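Local coordinates for 47 KDA membrane antigen (Treponema pallidum, PDB 1O75), which binds penicillin and shows zinc-stimulated carboxypeptidase activity on synthetic depsipeptides, and is possibly a D,D-carboxypeptidase of the treponemal cell envelope, at residues R64-Y69 against A107-Q112; K103-S108 against G127-A132. The protein carries 2 engineered substitutions. All blocks are in the same frame, centred on the assembly; numbering follows the deposited sequence. Where two conformers were deposited one is given.

Contact 1: R64-Y69 against A107-Q112; sequences RQQFQY and ASASFQ
Ala109 sits where two larger side chains close in on one methyl group. The flat amide of Gln66 lies against its CB, with CD 3.6 Å away, and CE1 of Phe67 reaches the same CB at 3.7 Å; alanine offers just this one methyl, and both groups pack on it. Gln66 takes the crowded first torsion, CG between the backbone N and the carbonyl carbon (chi1 80°), then runs out extended, so that its aliphatic part passes over Ala109 while OE1, inside the protein, accepts a hydrogen bond from the backbone N of Leu131. The Phe67 ring meets Phe111 obliquely: CD1 is 3.7 Å from Phe111 CB, whereas the Phe111 ring itself turns off from 64-69. The piece that follows helix 60-65 and turns into strand 69-85 thus packs against strand 101-114 of the large mixed sheet in the N-terminal region. The backbones join directly once, Ala109 N donating to Gln66 O (3.2 Å, 161°) from above the carbonyl plane. Lys156 NZ, from strand 143-163, also binds Gln66 O as well as Ser108 OG, bringing a probable positive charge to this carbonyl. On either side of that bond the fit loosens and water fills in. One molecule lies 3.0 Å from Phe67 O, a probable donation, and accepts from Phe111 N at 2.8 Å; another donates to both Tyr69 O and Ala107 O, the latter at 2.7 Å. Ser108 and Ser110, both partly exposed, point their CB atoms away from 64-69, positions well suited to small hydroxyl residues.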
loop_
_atom_site.group_PDB
_atom_site.type_symbol
_atom_site.label_atom_id
_atom_site.label_comp_id
_atom_site.label_asym_id
_atom_site.label_seq_id
_atom_site.Cartn_x
_atom_site.Cartn_y
_atom_site.Cartn_z
ATOM N N ARG B 64 5.291 -5.321 15.889
ATOM C CA ARG B 64 4.345 -6.352 15.419
ATOM C C ARG B 64 4.575 -7.714 16.053
ATOM O O ARG B 64 3.617 -8.407 16.391
ATOM C CB ARG B 64 4.450 -6.510 13.907
ATOM C CG ARG B 64 4.033 -5.279 13.130
ATOM C CD ARG B 64 4.297 -5.471 11.638
ATOM N NE ARG B 64 4.348 -4.170 11.015
ATOM C CZ ARG B 64 5.393 -3.695 10.357
ATOM N NH1 ARG B 64 6.488 -4.423 10.221
ATOM N NH2 ARG B 64 5.340 -2.472 9.854
ATOM N N GLN B 65 5.831 -8.107 16.231
ATOM C CA GLN B 65 6.105 -9.430 16.802
ATOM C C GLN B 65 6.030 -9.571 18.316
ATOM O O GLN B 65 5.927 -10.681 18.825
ATOM C CB GLN B 65 7.472 -9.915 16.332
ATOM C CG GLN B 65 7.560 -10.100 14.821
ATOM C CD GLN B 65 8.929 -10.563 14.406
ATOM O OE1 GLN B 65 9.204 -11.770 14.370
ATOM N NE2 GLN B 65 9.817 -9.611 14.128
ATOM N N GLN B 66 6.063 -8.451 19.038
ATOM C CA GLN B 66 6.047 -8.508 20.506
ATOM C C GLN B 66 4.785 -9.120 21.061
ATOM O O GLN B 66 4.745 -9.545 22.216
ATOM C CB GLN B 66 6.222 -7.091 21.110
ATOM C CG GLN B 66 4.935 -6.261 21.126
ATOM C CD GLN B 66 5.179 -4.862 21.700
ATOM O OE1 GLN B 66 6.086 -4.672 22.489
ATOM N NE2 GLN B 66 4.360 -3.896 21.302
ATOM N N PHE B 67 3.734 -9.159 20.258
ATOM C CA PHE B 67 2.492 -9.719 20.742
ATOM C C PHE B 67 2.448 -11.249 20.822
ATOM O O PHE B 67 2.088 -11.808 21.862
ATOM C CB PHE B 67 1.347 -9.195 19.884
ATOM C CG PHE B 67 1.182 -7.707 19.968
ATOM C CD1 PHE B 67 0.543 -7.129 21.068
ATOM C CD2 PHE B 67 1.711 -6.876 18.980
ATOM C CE1 PHE B 67 0.432 -5.735 21.183
ATOM C CE2 PHE B 67 1.609 -5.473 19.085
ATOM C CZ PHE B 67 0.968 -4.910 20.190
ATOM N N GLN B 68 2.814 -11.919 19.733
ATOM C CA GLN B 68 2.767 -13.382 19.684
ATOM C C GLN B 68 4.111 -14.082 19.828
ATOM O O GLN B 68 4.151 -15.296 20.068
ATOM C CB GLN B 68 2.133 -13.834 18.355
ATOM C CG GLN B 68 0.624 -13.707 18.306
ATOM C CD GLN B 68 -0.051 -14.888 18.939
ATOM O OE1 GLN B 68 -0.488 -14.723 20.164
ATOM N NE2 GLN B 68 -0.156 -15.964 18.332
ATOM N N TYR B 69 5.202 -13.342 19.677
ATOM C CA TYR B 69 6.537 -13.934 19.723
ATOM C C TYR B 69 7.411 -13.499 20.902
ATOM O O TYR B 69 7.186 -12.432 21.486
ATOM C CB TYR B 69 7.267 -13.607 18.412
ATOM C CG TYR B 69 6.476 -14.033 17.181
ATOM C CD1 TYR B 69 6.567 -15.341 16.676
ATOM C CD2 TYR B 69 5.596 -13.147 16.551
ATOM C CE1 TYR B 69 5.781 -15.759 15.560
ATOM C CE2 TYR B 69 4.821 -13.551 15.441
ATOM C CZ TYR B 69 4.920 -14.858 14.964
ATOM O OH TYR B 69 4.129 -15.263 13.919
ATOM N N ALA B 107 10.936 -7.404 24.496
ATOM C CA ALA B 107 9.817 -6.565 24.063
ATOM C C ALA B 107 8.633 -7.509 24.033
ATOM O O ALA B 107 8.632 -8.511 23.292
ATOM C CB ALA B 107 10.087 -5.972 22.666
ATOM N N SER B 108 7.620 -7.218 24.834
ATOM C CA SER B 108 6.477 -8.116 24.907
ATOM C C SER B 108 5.239 -7.350 25.325
ATOM O O SER B 108 5.309 -6.480 26.198
ATOM C CB SER B 108 6.787 -9.235 25.922
ATOM O OG SER B 108 5.758 -10.210 25.991
ATOM N N ALA B 109 4.110 -7.646 24.697
ATOM C CA ALA B 109 2.890 -6.970 25.060
ATOM C C ALA B 109 1.758 -7.955 24.907
ATOM O O ALA B 109 1.877 -8.915 24.145
ATOM C CB ALA B 109 2.660 -5.748 24.164
ATOM N N SER B 110 0.679 -7.733 25.653
ATOM C CA SER B 110 -0.493 -8.581 25.591
ATOM C C SER B 110 -1.586 -7.806 24.866
ATOM O O SER B 110 -2.120 -6.814 25.384
ATOM C CB SER B 110 -0.954 -8.966 26.996
ATOM O OG SER B 110 0.093 -9.654 27.672
ATOM N N PHE B 111 -1.915 -8.272 23.667
ATOM C CA PHE B 111 -2.926 -7.636 22.837
ATOM C C PHE B 111 -4.312 -7.702 23.467
ATOM O O PHE B 111 -4.764 -8.772 23.872
ATOM C CB PHE B 111 -2.976 -8.308 21.458
ATOM C CG PHE B 111 -4.098 -7.812 20.594
ATOM C CD1 PHE B 111 -4.048 -6.534 20.037
ATOM C CD2 PHE B 111 -5.217 -8.606 20.369
ATOM C CE1 PHE B 111 -5.108 -6.055 19.265
ATOM C CE2 PHE B 111 -6.280 -8.147 19.608
ATOM C CZ PHE B 111 -6.230 -6.862 19.049
ATOM N N GLN B 112 -4.992 -6.560 23.518
ATOM C CA GLN B 112 -6.344 -6.490 24.086
ATOM C C GLN B 112 -7.387 -6.331 22.981
ATOM O O GLN B 112 -8.333 -7.107 22.907
ATOM C CB GLN B 112 -6.477 -5.316 25.083
ATOM C CG GLN B 112 -5.604 -5.431 26.332
ATOM C CD GLN B 112 -5.736 -6.784 27.037
ATOM O OE1 GLN B 112 -4.779 -7.570 27.086
ATOM N NE2 GLN B 112 -6.919 -7.063 27.582
HETATM O O HOH W 1 -0.463 -10.571 22.913
HETATM O O HOH W 2 8.123 -11.118 23.507
#

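Contact 2: K103-S108 against G127-A132; sequences KMVRAS and GAVALA
Arg106 lays its guanidinium over the carbonyl of Gly127, with the oxygen above one face of the group. NH2 comes within 2.9 Å of Gly127 O, but the angle is too poor for a hydrogen bond, so the approach is better read as a charged group resting on a carbonyl dipole, probably with some electrostatic gain. A bend at chi3 (-77°) folds the long chain back here, and its exposed position suits arginine. Water 3 donates to Gly127 O and accepts from Arg106 N, tying the two backbones together at this end. Gly127 has a positive phi (88°), and a CB would come very near Arg106 NH2, two reasons for glycine. Beyond it, the loop between strands 120-124 and 137-140 passes strand 101-114, the direction of 127-131 running 76° from that of 105-108, and makes a single beta bridge, Ala107 with Val129. Val129 N donates to Arg106 O in the carbonyl plane, and Ser108 N donates to Val129 O (2.9 Å) nearly along the C=O axis. Ala128 turns its methyl toward the strand: CB lies 3.2 Å from Arg106 O and also touches the CB atoms of Arg106 and Ser108. Apolar branches pack beside the bridge. Val105 and Val129 cross at about a right angle, CG2 to CG2 at 3.8 Å, and Leu131 brings CD1 to 3.8 Å from Ala107 CB; Phe138 of strand 137-140 touches both Val105 and Leu131, a setting that suits branched hydrocarbon residues. At the other end, water 4 lies within bonding distance of Ser108 O (2.7 Å) and Ala128 O (2.8 Å), bridging the two carbonyls.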
loop_
_atom_site.group_PDB
_atom_site.type_symbol
_atom_site.label_atom_id
_atom_site.label_comp_id
_atom_site.label_asym_id
_atom_site.label_seq_id
_atom_site.Cartn_x
_atom_site.Cartn_y
_atom_site.Cartn_z
ATOM N N LYS B 103 21.827 -1.388 25.096
ATOM C CA LYS B 103 21.016 -2.054 26.086
ATOM C C LYS B 103 20.163 -3.068 25.330
ATOM O O LYS B 103 19.766 -2.821 24.192
ATOM C CB LYS B 103 20.125 -1.035 26.788
ATOM C CG LYS B 103 19.423 -1.562 28.021
ATOM C CD LYS B 103 20.393 -1.744 29.201
ATOM C CE LYS B 103 20.883 -0.403 29.741
ATOM N NZ LYS B 103 21.586 -0.529 31.063
ATOM N N MET B 104 19.902 -4.208 25.959
ATOM C CA MET B 104 19.080 -5.245 25.349
ATOM C C MET B 104 17.955 -5.561 26.313
ATOM O O MET B 104 18.185 -5.797 27.494
ATOM C CB MET B 104 19.904 -6.508 25.078
ATOM C CG MET B 104 19.148 -7.577 24.288
ATOM S SD MET B 104 20.153 -9.027 23.917
ATOM C CE MET B 104 21.214 -8.383 22.628
ATOM N N VAL B 105 16.729 -5.550 25.810
ATOM C CA VAL B 105 15.580 -5.827 26.639
ATOM C C VAL B 105 14.640 -6.732 25.893
ATOM O O VAL B 105 14.756 -6.887 24.683
ATOM C CB VAL B 105 14.803 -4.517 26.971
ATOM C CG1 VAL B 105 15.704 -3.551 27.755
ATOM C CG2 VAL B 105 14.331 -3.846 25.673
ATOM N N ARG B 106 13.719 -7.337 26.627
ATOM C CA ARG B 106 12.701 -8.165 26.020
ATOM C C ARG B 106 11.571 -7.190 25.649
ATOM O O ARG B 106 11.300 -6.249 26.397
ATOM C CB ARG B 106 12.186 -9.201 27.025
ATOM C CG ARG B 106 13.242 -10.221 27.439
ATOM C CD ARG B 106 12.632 -11.363 28.251
ATOM N NE ARG B 106 12.348 -10.968 29.626
ATOM C CZ ARG B 106 13.281 -10.711 30.540
ATOM N NH1 ARG B 106 14.571 -10.812 30.232
ATOM N NH2 ARG B 106 12.925 -10.342 31.765
ATOM N N ALA B 107 10.936 -7.404 24.496
ATOM C CA ALA B 107 9.817 -6.565 24.063
ATOM C C ALA B 107 8.633 -7.509 24.033
ATOM O O ALA B 107 8.632 -8.511 23.292
ATOM C CB ALA B 107 10.087 -5.972 22.666
ATOM N N SER B 108 7.620 -7.218 24.834
ATOM C CA SER B 108 6.477 -8.116 24.907
ATOM C C SER B 108 5.239 -7.350 25.325
ATOM O O SER B 108 5.309 -6.480 26.198
ATOM C CB SER B 108 6.787 -9.235 25.922
ATOM O OG SER B 108 5.758 -10.210 25.991
ATOM N N GLY B 127 8.632 -7.702 33.256
ATOM C CA GLY B 127 9.962 -8.075 32.796
ATOM C C GLY B 127 10.327 -7.671 31.381
ATOM O O GLY B 127 11.419 -7.987 30.895
ATOM N N ALA B 128 9.433 -6.955 30.714
ATOM C CA ALA B 128 9.721 -6.544 29.346
ATOM C C ALA B 128 9.125 -5.183 29.029
ATOM O O ALA B 128 8.188 -4.753 29.693
ATOM C CB ALA B 128 9.146 -7.585 28.379
ATOM N N VAL B 129 9.658 -4.514 28.013
ATOM C CA VAL B 129 9.089 -3.237 27.605
ATOM C C VAL B 129 8.004 -3.526 26.586
ATOM O O VAL B 129 7.986 -4.611 25.973
ATOM C CB VAL B 129 10.124 -2.312 26.962
ATOM C CG1 VAL B 129 11.277 -2.082 27.930
ATOM C CG2 VAL B 129 10.624 -2.892 25.643
ATOM N N ALA B 130 7.084 -2.582 26.430
ATOM C CA ALA B 130 6.009 -2.708 25.460
ATOM C C ALA B 130 6.275 -1.624 24.429
ATOM O O ALA B 130 6.136 -0.427 24.717
ATOM C CB ALA B 130 4.658 -2.501 26.121
ATOM N N LEU B 131 6.688 -2.036 23.231
ATOM C CA LEU B 131 6.989 -1.087 22.172
ATOM C C LEU B 131 5.700 -0.423 21.695
ATOM O O LEU B 131 4.614 -1.011 21.785
ATOM C CB LEU B 131 7.667 -1.806 20.994
ATOM C CG LEU B 131 8.972 -2.544 21.359
ATOM C CD1 LEU B 131 9.578 -3.223 20.112
ATOM C CD2 LEU B 131 9.978 -1.536 21.933
ATOM N N ALA B 132 5.822 0.805 21.200
ATOM C CA ALA B 132 4.670 1.537 20.673
ATOM C C ALA B 132 4.603 1.242 19.189
ATOM O O ALA B 132 5.602 0.876 18.585
ATOM C CB ALA B 132 4.852 3.053 20.878
HETATM O O HOH W 3 13.339 -7.058 29.643
HETATM O O HOH W 4 5.708 -5.033 28.471
#

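Contacts 1 and 2 have centres about 10 Å apart and use successive parts of strand 101-114, with Ala107 and Ser108 common to both. Along the chain, 64-69 comes first, then the strand, which meets the 127-132 loop through its residues 103-108 and the residues after helix 60-65 through 107-112. The bond from Leu131 to the Gln66 side chain joins the two contacts, and Ala109 CB packs 4.3 Å from Ala130 CB, so the two partners of the strand also meet each other directly. All four segments belong to domain a of the protein, and Met104, on the same strand, lines a xenon pocket of the crystal.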